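Local coordinates for hyperpolarization-activated (Ih) channel (PDB 2PTM), which probably forms a voltage-gated, hyperpolarization-activated cation channel of the HCN type, whose carboxy-terminal region, described here, joins a C-linker to a cyclic nucleotide-binding domain that binds cAMP, at residues 116-127 against 155-166; 33-41 against 96-104. All blocks are in the same frame, centred on the assembly; numbering follows the deposited sequence.

Interaction 1 (116-127 against 155-166); sequences FFIQQGIVDIIM and ASVKCETYCTLF. With CMP (adenosine-3',5'-cyclic-monophosphate), chain C.
Gln-119 and Gln-120 both give their backbone N-H to Thr-164 O, forming a classic beta bulge where the strand turns a corner. Gln-119 runs out extended, CG anti to its backbone N (chi1 177°). CB lies 3.3 Å from Thr-164 O, and CG passes Thr-164 OG1. NE2 meets the edge of the Phe-166 ring, 3.5 Å from CE2, with amide and ring planes 83° apart; OE1 accepts a hydrogen bond from a water that also bonds Gln-120 NE2 and Thr-164 OG1. A long amide suits this margin, reaching the ring edge while its polar end stays hydrated. Between the ladders, Thr-161 OG1 accepts from Ile-122 N at 3.1 Å and donates to Tyr-162 O at 2.8 Å; a valine in its place lacks the hydroxyl, which would probably leave both without this mate and the loop freer to move. Beta-branched Ile-125 and Val-157 lie side by side, CD1 to CG2 3.8 Å, and both reach the nucleotide: Ile-125 CG2 is 3.7 Å from adenine N9, and Val-157 CG2 is 3.9 Å from ribose O4'. Such paired antiparallel strands with an apolar wall against the ligand belong to the beta roll of cyclic nucleotide-binding domains.

Interaction 2 (33-41 against 96-104); sequences KILDYYEYR and FEVFQPADY. With NCO (cobalt hexammine(III)), chain B.
Lys-33 and Asp-103 form a salt bridge, NZ to OD1 3.0 Å, with the ammonium on the syn side of the carboxylate. The lysine reaches it because CG is anti to the backbone N (chi1 177°) and the chain stays extended; NZ is also paired with Asp-63 of the second subunit. Asp-103 uses its other oxygen, OD2, to accept from Gln-100 N, bracing the type II turn from Gln-100 to Asp-103, in which Ala-102 adopts a positive phi.

Gln-100 NE2 donates to Lys-33 O at 3.0 Å in a nearly straight bond (166°). That carbonyl also accepts the helical bond from Tyr-37 N, so two donors grip it. Gln-100 NE2 further bonds Tyr-162 OH, whereas the buried OE1, 3.3 Å from Lys-33 CE, has no partner in the model.

Tyr-37 suits its place by joining a flat ring to a polar tip. Its OH accepts from Arg-41 NH1 at 2.9 Å, in the guanidinium plane, and bonds a water that accepts from Val-98 N; its ring edge faces Val-98 O, 3.3 Å from CE1. Compact Val-98 spreads its two methyls over the helix, CG1 lying 4.0 Å from Tyr-40 CD2 and CG2 near Arg-41 CG. Farther out, the extended Arg-41 slides past Phe-96 in the opposite direction, bringing NE to the ring edge, 3.9 Å from CE2, the two planes 75° apart.

Acidic Asp-36 and Glu-39 hydrogen-bond the ammines of a cobalt hexammine ion. Helix 28-42 of the C-linker packs here on strand 95-99, an edge strand of the beta roll, and on the turn after it, while Ile-34, Leu-35 and Tyr-38 pack on helix 5-23 and Tyr-37 touches Ile-60 of the second subunit.

In the fold
Both segments of interaction 2 precede those of interaction 1 in the sequence, and the centres of the two contacts lie about 12 Å apart. They share a sheet: strand 95-99 of interaction 2 is the neighbour of strand 163-169 of interaction 1, and Leu-165 N lies 2.8 Å from Glu-97 O, a probable hydrogen bond. A second probable bond, Ala-102 N to Cys-159 O at 2.7 Å, ties the turn to strand 156-159, and the stacked rings of Tyr-162 and Tyr-40 carry the contact on to helix 28-42. The beta roll that lines the cAMP pocket is therefore joined through its edge strand to the helical C-linker, a physical path consistent with nucleotide binding influencing the channel.

Interaction 1 (116-127 against 155-166)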
loop_
_atom_site.group_PDB
_atom_site.type_symbol
_atom_site.label_atom_id
_atom_site.label_comp_id
_atom_site.label_asym_id
_atom_site.label_seq_id
_atom_site.Cartn_x
_atom_site.Cartn_y
_atom_site.Cartn_z
ATOM N N PHE A 116 20.466 -4.990 -11.881
ATOM C CA PHE A 116 20.448 -6.438 -11.657
ATOM C C PHE A 116 21.817 -6.998 -11.313
ATOM O O PHE A 116 22.817 -6.637 -11.942
ATOM C CB PHE A 116 19.965 -7.162 -12.914
ATOM C CG PHE A 116 18.615 -6.712 -13.394
ATOM C CD1 PHE A 116 17.469 -7.409 -13.024
ATOM C CD2 PHE A 116 18.491 -5.600 -14.218
ATOM C CE1 PHE A 116 16.219 -6.999 -13.471
ATOM C CE2 PHE A 116 17.246 -5.183 -14.657
ATOM C CZ PHE A 116 16.107 -5.880 -14.283
ATOM N N PHE A 117 21.854 -7.900 -10.337
ATOM C CA PHE A 117 23.053 -8.679 -10.029
ATOM C C PHE A 117 22.798 -10.099 -10.490
ATOM O O PHE A 117 21.726 -10.646 -10.224
ATOM C CB PHE A 117 23.322 -8.678 -8.523
ATOM C CG PHE A 117 23.710 -7.335 -7.987
ATOM C CD1 PHE A 117 25.046 -6.970 -7.907
ATOM C CD2 PHE A 117 22.743 -6.428 -7.586
ATOM C CE1 PHE A 117 25.410 -5.729 -7.421
ATOM C CE2 PHE A 117 23.100 -5.175 -7.100
ATOM C CZ PHE A 117 24.433 -4.828 -7.017
ATOM N N ILE A 118 23.772 -10.704 -11.170
ATOM C CA ILE A 118 23.599 -12.061 -11.677
ATOM C C ILE A 118 24.054 -13.086 -10.642
ATOM O O ILE A 118 25.237 -13.153 -10.298
ATOM C CB ILE A 118 24.397 -12.293 -12.980
ATOM C CG1 ILE A 118 23.977 -11.285 -14.060
ATOM C CG2 ILE A 118 24.211 -13.721 -13.490
ATOM C CD1 ILE A 118 24.807 -11.386 -15.357
ATOM N N GLN A 119 23.117 -13.876 -10.131
ATOM C CA GLN A 119 23.500 -14.975 -9.261
ATOM C C GLN A 119 23.993 -16.087 -10.153
ATOM O O GLN A 119 25.140 -16.533 -10.046
ATOM C CB GLN A 119 22.329 -15.483 -8.438
ATOM C CG GLN A 119 22.714 -16.693 -7.570
ATOM C CD GLN A 119 21.575 -17.141 -6.706
ATOM O OE1 GLN A 119 20.563 -17.640 -7.201
ATOM N NE2 GLN A 119 21.717 -16.950 -5.404
ATOM N N GLN A 120 23.126 -16.525 -11.058
ATOM C CA GLN A 120 23.529 -17.537 -12.023
ATOM C C GLN A 120 22.934 -17.281 -13.391
ATOM O O GLN A 120 21.785 -16.876 -13.503
ATOM C CB GLN A 120 23.159 -18.930 -11.524
ATOM C CG GLN A 120 24.269 -19.538 -10.673
ATOM C CD GLN A 120 24.023 -20.985 -10.340
ATOM O OE1 GLN A 120 24.777 -21.868 -10.758
ATOM N NE2 GLN A 120 22.967 -21.243 -9.576
ATOM N N GLY A 121 23.732 -17.504 -14.430
ATOM C CA GLY A 121 23.231 -17.390 -15.779
ATOM C C GLY A 121 24.180 -16.607 -16.664
ATOM O O GLY A 121 25.179 -16.051 -16.206
ATOM N N ILE A 122 23.850 -16.564 -17.941
ATOM C CA ILE A 122 24.650 -15.834 -18.920
ATOM C C ILE A 122 23.728 -14.913 -19.701
ATOM O O ILE A 122 22.679 -15.345 -20.173
ATOM C CB ILE A 122 25.319 -16.799 -19.904
ATOM C CG1 ILE A 122 26.274 -17.733 -19.153
ATOM C CG2 ILE A 122 26.036 -16.020 -20.986
ATOM C CD1 ILE A 122 26.843 -18.836 -20.007
ATOM N N VAL A 123 24.106 -13.643 -19.818
ATOM C CA VAL A 123 23.358 -12.694 -20.635
ATOM C C VAL A 123 24.268 -12.076 -21.692
ATOM O O VAL A 123 25.487 -12.012 -21.509
ATOM C CB VAL A 123 22.706 -11.573 -19.775
ATOM C CG1 VAL A 123 21.797 -12.180 -18.730
ATOM C CG2 VAL A 123 23.769 -10.717 -19.111
ATOM N N ASP A 124 23.671 -11.658 -22.807
ATOM C CA ASP A 124 24.387 -10.939 -23.856
ATOM C C ASP A 124 24.054 -9.462 -23.767
ATOM O O ASP A 124 22.895 -9.102 -23.558
ATOM C CB ASP A 124 23.960 -11.439 -25.237
ATOM C CG ASP A 124 24.494 -12.820 -25.555
ATOM O OD1 ASP A 124 25.539 -13.222 -24.995
ATOM O OD2 ASP A 124 23.868 -13.502 -26.386
ATOM N N ILE A 125 25.071 -8.613 -23.919
ATOM C CA ILE A 125 24.879 -7.170 -24.012
ATOM C C ILE A 125 24.833 -6.805 -25.497
ATOM O O ILE A 125 25.818 -6.976 -26.206
ATOM C CB ILE A 125 26.042 -6.406 -23.327
ATOM C CG1 ILE A 125 26.247 -6.902 -21.883
ATOM C CG2 ILE A 125 25.815 -4.896 -23.383
ATOM C CD1 ILE A 125 25.016 -6.828 -21.021
ATOM N N ILE A 126 23.691 -6.313 -25.966
ATOM C CA ILE A 126 23.473 -6.096 -27.393
ATOM C C ILE A 126 23.322 -4.612 -27.712
ATOM O O ILE A 126 22.397 -3.962 -27.228
ATOM C CB ILE A 126 22.206 -6.850 -27.872
ATOM C CG1 ILE A 126 22.262 -8.317 -27.419
ATOM C CG2 ILE A 126 22.031 -6.709 -29.389
ATOM C CD1 ILE A 126 21.053 -9.140 -27.814
ATOM N N MET A 127 24.227 -4.077 -28.524
ATOM C CA MET A 127 24.192 -2.660 -28.873
ATOM C C MET A 127 23.027 -2.356 -29.806
ATOM O O MET A 127 22.406 -3.268 -30.351
ATOM C CB MET A 127 25.516 -2.227 -29.509
ATOM C CG MET A 127 26.725 -2.467 -28.622
ATOM S SD MET A 127 26.414 -1.991 -26.906
ATOM C CE MET A 127 26.052 -0.237 -27.085
ATOM N N ALA A 155 21.976 -0.163 -23.895
ATOM C CA ALA A 155 22.157 -1.426 -24.593
ATOM C C ALA A 155 20.985 -2.301 -24.208
ATOM O O ALA A 155 20.299 -2.005 -23.235
ATOM C CB ALA A 155 23.468 -2.086 -24.161
ATOM N N SER A 156 20.736 -3.367 -24.962
ATOM C CA SER A 156 19.765 -4.363 -24.516
ATOM C C SER A 156 20.494 -5.493 -23.798
ATOM O O SER A 156 21.696 -5.693 -23.999
ATOM C CB SER A 156 18.963 -4.915 -25.698
ATOM O OG SER A 156 18.307 -3.871 -26.401
ATOM N N VAL A 157 19.780 -6.221 -22.942
ATOM C CA VAL A 157 20.373 -7.359 -22.255
ATOM C C VAL A 157 19.447 -8.546 -22.446
ATOM O O VAL A 157 18.277 -8.489 -22.064
ATOM C CB VAL A 157 20.552 -7.076 -20.756
ATOM C CG1 VAL A 157 21.196 -8.280 -20.043
ATOM C CG2 VAL A 157 21.392 -5.794 -20.556
ATOM N N LYS A 158 19.977 -9.613 -23.044
ATOM C CA LYS A 158 19.170 -10.772 -23.416
ATOM C C LYS A 158 19.733 -12.020 -22.769
ATOM O O LYS A 158 20.925 -12.280 -22.863
ATOM C CB LYS A 158 19.171 -10.945 -24.938
ATOM C CG LYS A 158 18.251 -12.041 -25.484
ATOM C CD LYS A 158 18.326 -12.059 -27.014
ATOM C CE LYS A 158 17.276 -12.999 -27.629
ATOM N NZ LYS A 158 17.479 -13.157 -29.096
ATOM N N CYS A 159 18.872 -12.802 -22.124
ATOM C CA CYS A 159 19.307 -14.036 -21.478
ATOM C C CYS A 159 19.678 -15.131 -22.479
ATOM O O CYS A 159 18.919 -15.419 -23.407
ATOM C CB CYS A 159 18.204 -14.571 -20.577
ATOM S SG CYS A 159 17.806 -13.483 -19.224
ATOM N N GLU A 160 20.830 -15.761 -22.268
ATOM C CA GLU A 160 21.215 -16.919 -23.064
ATOM C C GLU A 160 20.683 -18.185 -22.394
ATOM O O GLU A 160 20.261 -19.106 -23.070
ATOM C CB GLU A 160 22.743 -17.007 -23.231
ATOM C CG GLU A 160 23.349 -15.983 -24.174
ATOM C CD GLU A 160 23.255 -16.407 -25.629
ATOM O OE1 GLU A 160 24.276 -16.316 -26.336
ATOM O OE2 GLU A 160 22.163 -16.847 -26.059
ATOM N N THR A 161 20.696 -18.208 -21.061
ATOM C CA THR A 161 20.320 -19.387 -20.291
ATOM C C THR A 161 19.173 -18.976 -19.383
ATOM O O THR A 161 18.731 -17.835 -19.440
ATOM C CB THR A 161 21.481 -19.841 -19.396
ATOM O OG1 THR A 161 21.779 -18.805 -18.451
ATOM C CG2 THR A 161 22.740 -20.132 -20.220
ATOM N N TYR A 162 18.681 -19.890 -18.555
ATOM C CA TYR A 162 17.871 -19.466 -17.420
ATOM C C TYR A 162 18.768 -18.582 -16.562
ATOM O O TYR A 162 19.947 -18.896 -16.376
ATOM C CB TYR A 162 17.387 -20.676 -16.607
ATOM C CG TYR A 162 16.049 -21.192 -17.070
ATOM C CD1 TYR A 162 15.955 -22.049 -18.156
ATOM C CD2 TYR A 162 14.873 -20.801 -16.430
ATOM C CE1 TYR A 162 14.726 -22.515 -18.592
ATOM C CE2 TYR A 162 13.648 -21.249 -16.855
ATOM C CZ TYR A 162 13.577 -22.108 -17.940
ATOM O OH TYR A 162 12.358 -22.561 -18.369
ATOM N N CYS A 163 18.225 -17.486 -16.039
ATOM C CA CYS A 163 19.009 -16.575 -15.211
ATOM C C CYS A 163 18.305 -16.318 -13.903
ATOM O O CYS A 163 17.105 -16.061 -13.879
ATOM C CB CYS A 163 19.251 -15.237 -15.922
ATOM S SG CYS A 163 20.353 -15.390 -17.351
ATOM N N THR A 164 19.058 -16.400 -12.819
ATOM C CA THR A 164 18.546 -15.995 -11.528
ATOM C C THR A 164 19.272 -14.709 -11.167
ATOM O O THR A 164 20.501 -14.669 -11.106
ATOM C CB THR A 164 18.767 -17.086 -10.479
ATOM O OG1 THR A 164 20.155 -17.423 -10.439
ATOM C CG2 THR A 164 17.990 -18.332 -10.858
ATOM N N LEU A 165 18.493 -13.657 -10.966
ATOM C CA LEU A 165 19.018 -12.313 -10.752
ATOM C C LEU A 165 18.498 -11.770 -9.431
ATOM O O LEU A 165 17.479 -12.249 -8.905
ATOM C CB LEU A 165 18.542 -11.379 -11.876
ATOM C CG LEU A 165 18.749 -11.868 -13.309
ATOM C CD1 LEU A 165 18.150 -10.885 -14.308
ATOM C CD2 LEU A 165 20.239 -12.060 -13.558
ATOM N N PHE A 166 19.189 -10.771 -8.894
ATOM C CA PHE A 166 18.667 -10.005 -7.771
ATOM C C PHE A 166 18.657 -8.555 -8.185
ATOM O O PHE A 166 19.704 -8.008 -8.555
ATOM C CB PHE A 166 19.540 -10.201 -6.536
ATOM C CG PHE A 166 19.380 -11.553 -5.905
ATOM C CD1 PHE A 166 18.427 -11.760 -4.919
ATOM C CD2 PHE A 166 20.153 -12.621 -6.321
ATOM C CE1 PHE A 166 18.274 -13.008 -4.333
ATOM C CE2 PHE A 166 20.001 -13.877 -5.748
ATOM C CZ PHE A 166 19.057 -14.073 -4.759
HETATM P P CMP C . 21.917 0.275 -18.656
HETATM O O1P CMP C . 22.200 1.316 -19.784
HETATM O O2P CMP C . 21.187 0.730 -17.484
HETATM O "O5'" CMP C . 21.276 -0.932 -19.506
HETATM C "C5'" CMP C . 21.992 -1.895 -20.243
HETATM C "C4'" CMP C . 23.210 -2.424 -19.498
HETATM O "O4'" CMP C . 24.186 -3.096 -20.287
HETATM C "C3'" CMP C . 23.995 -1.226 -19.021
HETATM O "O3'" CMP C . 23.392 -0.252 -18.240
HETATM C "C2'" CMP C . 25.323 -1.778 -18.501
HETATM O "O2'" CMP C . 25.091 -2.449 -17.271
HETATM C "C1'" CMP C . 25.454 -2.924 -19.561
HETATM N N9 CMP C . 26.475 -2.641 -20.529
HETATM C C8 CMP C . 26.460 -1.716 -21.603
HETATM N N7 CMP C . 27.585 -1.758 -22.337
HETATM C C5 CMP C . 28.387 -2.726 -21.722
HETATM C C6 CMP C . 29.690 -3.248 -21.970
HETATM N N6 CMP C . 30.431 -2.800 -23.034
HETATM N N1 CMP C . 30.189 -4.206 -21.132
HETATM C C2 CMP C . 29.424 -4.642 -20.106
HETATM N N3 CMP C . 28.180 -4.256 -19.748
HETATM C C4 CMP C . 27.693 -3.310 -20.587
HETATM O O HOH W 1 20.945 -19.651 -8.817
HETATM O O HOH W 2 21.107 -13.993 -25.370
HETATM O O HOH W 3 20.025 -2.861 -28.334
#

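Interaction 2 (33-41 against 96-104)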
loop_
_atom_site.group_PDB
_atom_site.type_symbol
_atom_site.label_atom_id
_atom_site.label_comp_id
_atom_site.label_asym_id
_atom_site.label_seq_id
_atom_site.Cartn_x
_atom_site.Cartn_y
_atom_site.Cartn_z
ATOM N N LYS A 33 5.781 -22.005 -21.633
ATOM C CA LYS A 33 6.776 -21.094 -21.074
ATOM C C LYS A 33 6.464 -20.812 -19.609
ATOM O O LYS A 33 7.352 -20.824 -18.748
ATOM C CB LYS A 33 6.817 -19.783 -21.858
ATOM C CG LYS A 33 7.782 -18.752 -21.271
ATOM C CD LYS A 33 7.962 -17.532 -22.166
ATOM C CE LYS A 33 9.174 -16.683 -21.696
ATOM N NZ LYS A 33 9.029 -15.262 -22.066
ATOM N N ILE A 34 5.191 -20.566 -19.335
ATOM C CA ILE A 34 4.739 -20.271 -17.981
ATOM C C ILE A 34 4.895 -21.475 -17.053
ATOM O O ILE A 34 5.420 -21.347 -15.953
ATOM C CB ILE A 34 3.300 -19.758 -18.003
ATOM C CG1 ILE A 34 3.277 -18.416 -18.732
ATOM C CG2 ILE A 34 2.736 -19.630 -16.587
ATOM C CD1 ILE A 34 1.892 -17.923 -19.097
ATOM N N LEU A 35 4.462 -22.649 -17.500
ATOM C CA LEU A 35 4.626 -23.860 -16.684
ATOM C C LEU A 35 6.101 -24.164 -16.425
ATOM O O LEU A 35 6.475 -24.518 -15.308
ATOM C CB LEU A 35 3.934 -25.056 -17.339
ATOM C CG LEU A 35 2.416 -24.915 -17.479
ATOM C CD1 LEU A 35 1.829 -26.104 -18.245
ATOM C CD2 LEU A 35 1.758 -24.791 -16.099
ATOM N N ASP A 36 6.941 -24.020 -17.451
ATOM C CA ASP A 36 8.391 -24.199 -17.284
ATOM C C ASP A 36 8.975 -23.220 -16.265
ATOM O O ASP A 36 9.897 -23.555 -15.498
ATOM C CB ASP A 36 9.120 -23.984 -18.610
ATOM C CG ASP A 36 8.873 -25.094 -19.604
ATOM O OD1 ASP A 36 8.160 -26.057 -19.271
ATOM O OD2 ASP A 36 9.395 -24.993 -20.732
ATOM N N TYR A 37 8.474 -21.992 -16.288
ATOM C CA TYR A 37 8.923 -20.983 -15.326
ATOM C C TYR A 37 8.574 -21.390 -13.888
ATOM O O TYR A 37 9.428 -21.344 -13.002
ATOM C CB TYR A 37 8.343 -19.594 -15.666
ATOM C CG TYR A 37 8.658 -18.524 -14.633
ATOM C CD1 TYR A 37 9.732 -17.653 -14.801
ATOM C CD2 TYR A 37 7.894 -18.399 -13.475
ATOM C CE1 TYR A 37 10.020 -16.670 -13.855
ATOM C CE2 TYR A 37 8.181 -17.421 -12.524
ATOM C CZ TYR A 37 9.240 -16.563 -12.721
ATOM O OH TYR A 37 9.516 -15.606 -11.768
ATOM N N TYR A 38 7.332 -21.800 -13.649
ATOM C CA TYR A 38 6.944 -22.186 -12.289
ATOM C C TYR A 38 7.758 -23.373 -11.816
ATOM O O TYR A 38 8.183 -23.422 -10.665
ATOM C CB TYR A 38 5.453 -22.517 -12.193
ATOM C CG TYR A 38 4.576 -21.307 -11.941
ATOM C CD1 TYR A 38 4.017 -20.602 -12.994
ATOM C CD2 TYR A 38 4.319 -20.866 -10.647
ATOM C CE1 TYR A 38 3.223 -19.490 -12.770
ATOM C CE2 TYR A 38 3.525 -19.754 -10.413
ATOM C CZ TYR A 38 2.977 -19.076 -11.481
ATOM O OH TYR A 38 2.183 -17.975 -11.271
ATOM N N GLU A 39 7.966 -24.338 -12.703
ATOM C CA GLU A 39 8.729 -25.520 -12.338
ATOM C C GLU A 39 10.166 -25.132 -12.021
ATOM O O GLU A 39 10.733 -25.576 -11.023
ATOM C CB GLU A 39 8.723 -26.563 -13.459
ATOM C CG GLU A 39 9.535 -27.810 -13.081
ATOM C CD GLU A 39 9.732 -28.769 -14.236
ATOM O OE1 GLU A 39 10.084 -28.312 -15.340
ATOM O OE2 GLU A 39 9.540 -29.985 -14.038
ATOM N N TYR A 40 10.757 -24.303 -12.874
ATOM C CA TYR A 40 12.159 -23.917 -12.697
ATOM C C TYR A 40 12.361 -23.104 -11.429
ATOM O O TYR A 40 13.302 -23.339 -10.660
ATOM C CB TYR A 40 12.682 -23.115 -13.892
ATOM C CG TYR A 40 14.153 -22.792 -13.753
ATOM C CD1 TYR A 40 15.129 -23.635 -14.284
ATOM C CD2 TYR A 40 14.574 -21.665 -13.059
ATOM C CE1 TYR A 40 16.486 -23.341 -14.140
ATOM C CE2 TYR A 40 15.919 -21.371 -12.912
ATOM C CZ TYR A 40 16.868 -22.208 -13.456
ATOM O OH TYR A 40 18.208 -21.907 -13.300
ATOM N N ARG A 41 11.488 -22.129 -11.219
ATOM C CA ARG A 41 11.665 -21.225 -10.092
ATOM C C ARG A 41 11.334 -21.882 -8.765
ATOM O O ARG A 41 12.095 -21.756 -7.806
ATOM C CB ARG A 41 10.829 -19.963 -10.244
ATOM C CG ARG A 41 11.015 -19.048 -9.053
ATOM C CD ARG A 41 10.368 -17.699 -9.234
ATOM N NE ARG A 41 10.439 -16.920 -7.997
ATOM C CZ ARG A 41 9.968 -15.686 -7.868
ATOM N NH1 ARG A 41 9.402 -15.077 -8.903
ATOM N NH2 ARG A 41 10.072 -15.055 -6.708
ATOM N N PHE A 96 14.536 -11.073 -5.637
ATOM C CA PHE A 96 14.853 -12.233 -6.475
ATOM C C PHE A 96 14.011 -12.226 -7.748
ATOM O O PHE A 96 12.800 -12.007 -7.701
ATOM C CB PHE A 96 14.588 -13.510 -5.688
ATOM C CG PHE A 96 14.956 -14.765 -6.418
ATOM C CD1 PHE A 96 16.267 -15.008 -6.786
ATOM C CD2 PHE A 96 13.994 -15.710 -6.725
ATOM C CE1 PHE A 96 16.614 -16.173 -7.445
ATOM C CE2 PHE A 96 14.337 -16.886 -7.382
ATOM C CZ PHE A 96 15.647 -17.112 -7.749
ATOM N N GLU A 97 14.648 -12.451 -8.889
ATOM C CA GLU A 97 13.929 -12.505 -10.162
ATOM C C GLU A 97 14.497 -13.655 -10.959
ATOM O O GLU A 97 15.684 -13.952 -10.853
ATOM C CB GLU A 97 14.088 -11.194 -10.958
ATOM C CG GLU A 97 13.405 -9.972 -10.307
ATOM C CD GLU A 97 13.383 -8.750 -11.206
ATOM O OE1 GLU A 97 13.200 -8.904 -12.432
ATOM O OE2 GLU A 97 13.542 -7.629 -10.685
ATOM N N VAL A 98 13.654 -14.306 -11.750
ATOM C CA VAL A 98 14.123 -15.361 -12.640
ATOM C C VAL A 98 13.676 -15.003 -14.040
ATOM O O VAL A 98 12.537 -14.557 -14.228
ATOM C CB VAL A 98 13.530 -16.746 -12.251
ATOM C CG1 VAL A 98 13.704 -17.739 -13.395
ATOM C CG2 VAL A 98 14.181 -17.278 -10.979
ATOM N N PHE A 99 14.578 -15.180 -15.011
ATOM C CA PHE A 99 14.264 -15.011 -16.425
ATOM C C PHE A 99 14.660 -16.272 -17.213
ATOM O O PHE A 99 15.452 -17.099 -16.742
ATOM C CB PHE A 99 14.969 -13.771 -17.016
ATOM C CG PHE A 99 14.390 -12.449 -16.557
ATOM C CD1 PHE A 99 13.436 -11.780 -17.329
ATOM C CD2 PHE A 99 14.813 -11.866 -15.372
ATOM C CE1 PHE A 99 12.898 -10.573 -16.922
ATOM C CE2 PHE A 99 14.284 -10.646 -14.947
ATOM C CZ PHE A 99 13.321 -9.995 -15.730
ATOM N N GLN A 100 14.100 -16.398 -18.413
ATOM C CA GLN A 100 14.245 -17.587 -19.247
ATOM C C GLN A 100 15.060 -17.295 -20.498
ATOM O O GLN A 100 15.203 -16.141 -20.888
ATOM C CB GLN A 100 12.856 -18.109 -19.635
ATOM C CG GLN A 100 12.141 -18.794 -18.462
ATOM C CD GLN A 100 10.674 -19.022 -18.707
ATOM O OE1 GLN A 100 9.903 -18.072 -18.808
ATOM N NE2 GLN A 100 10.267 -20.296 -18.783
ATOM N N PRO A 101 15.602 -18.346 -21.134
ATOM C CA PRO A 101 16.394 -18.180 -22.355
ATOM C C PRO A 101 15.682 -17.305 -23.387
ATOM O O PRO A 101 14.476 -17.477 -23.607
ATOM C CB PRO A 101 16.524 -19.614 -22.874
ATOM C CG PRO A 101 16.484 -20.442 -21.663
ATOM C CD PRO A 101 15.556 -19.753 -20.697
ATOM N N ALA A 102 16.431 -16.369 -23.974
ATOM C CA ALA A 102 15.939 -15.428 -24.981
ATOM C C ALA A 102 15.086 -14.259 -24.438
ATOM O O ALA A 102 14.694 -13.375 -25.198
ATOM C CB ALA A 102 15.226 -16.168 -26.141
ATOM N N ASP A 103 14.803 -14.241 -23.135
ATOM C CA ASP A 103 14.113 -13.094 -22.535
ATOM C C ASP A 103 14.974 -11.837 -22.624
ATOM O O ASP A 103 16.166 -11.872 -22.321
ATOM C CB ASP A 103 13.810 -13.331 -21.054
ATOM C CG ASP A 103 12.584 -14.184 -20.824
ATOM O OD1 ASP A 103 11.886 -14.528 -21.808
ATOM O OD2 ASP A 103 12.323 -14.506 -19.643
ATOM N N TYR A 104 14.364 -10.723 -23.012
ATOM C CA TYR A 104 15.024 -9.427 -22.886
ATOM C C TYR A 104 14.754 -8.833 -21.508
ATOM O O TYR A 104 13.649 -8.388 -21.222
ATOM C CB TYR A 104 14.562 -8.462 -23.981
ATOM C CG TYR A 104 15.183 -8.741 -25.325
ATOM C CD1 TYR A 104 16.378 -8.141 -25.702
ATOM C CD2 TYR A 104 14.576 -9.607 -26.217
ATOM C CE1 TYR A 104 16.948 -8.403 -26.932
ATOM C CE2 TYR A 104 15.132 -9.871 -27.443
ATOM C CZ TYR A 104 16.313 -9.273 -27.798
ATOM O OH TYR A 104 16.847 -9.563 -29.027
HETATM CO CO NCO B . 8.060 -30.036 -18.201
HETATM N N1 NCO B . 7.647 -31.033 -16.334
HETATM N N2 NCO B . 8.269 -31.951 -19.197
HETATM N N3 NCO B . 5.935 -29.879 -18.841
HETATM N N4 NCO B . 10.363 -30.039 -17.683
HETATM N N5 NCO B . 8.541 -29.049 -20.068
HETATM N N6 NCO B . 7.844 -28.101 -17.122
HETATM O O HOH W 4 11.004 -13.194 -11.862
HETATM O O HOH W 5 10.303 -11.935 -9.325
#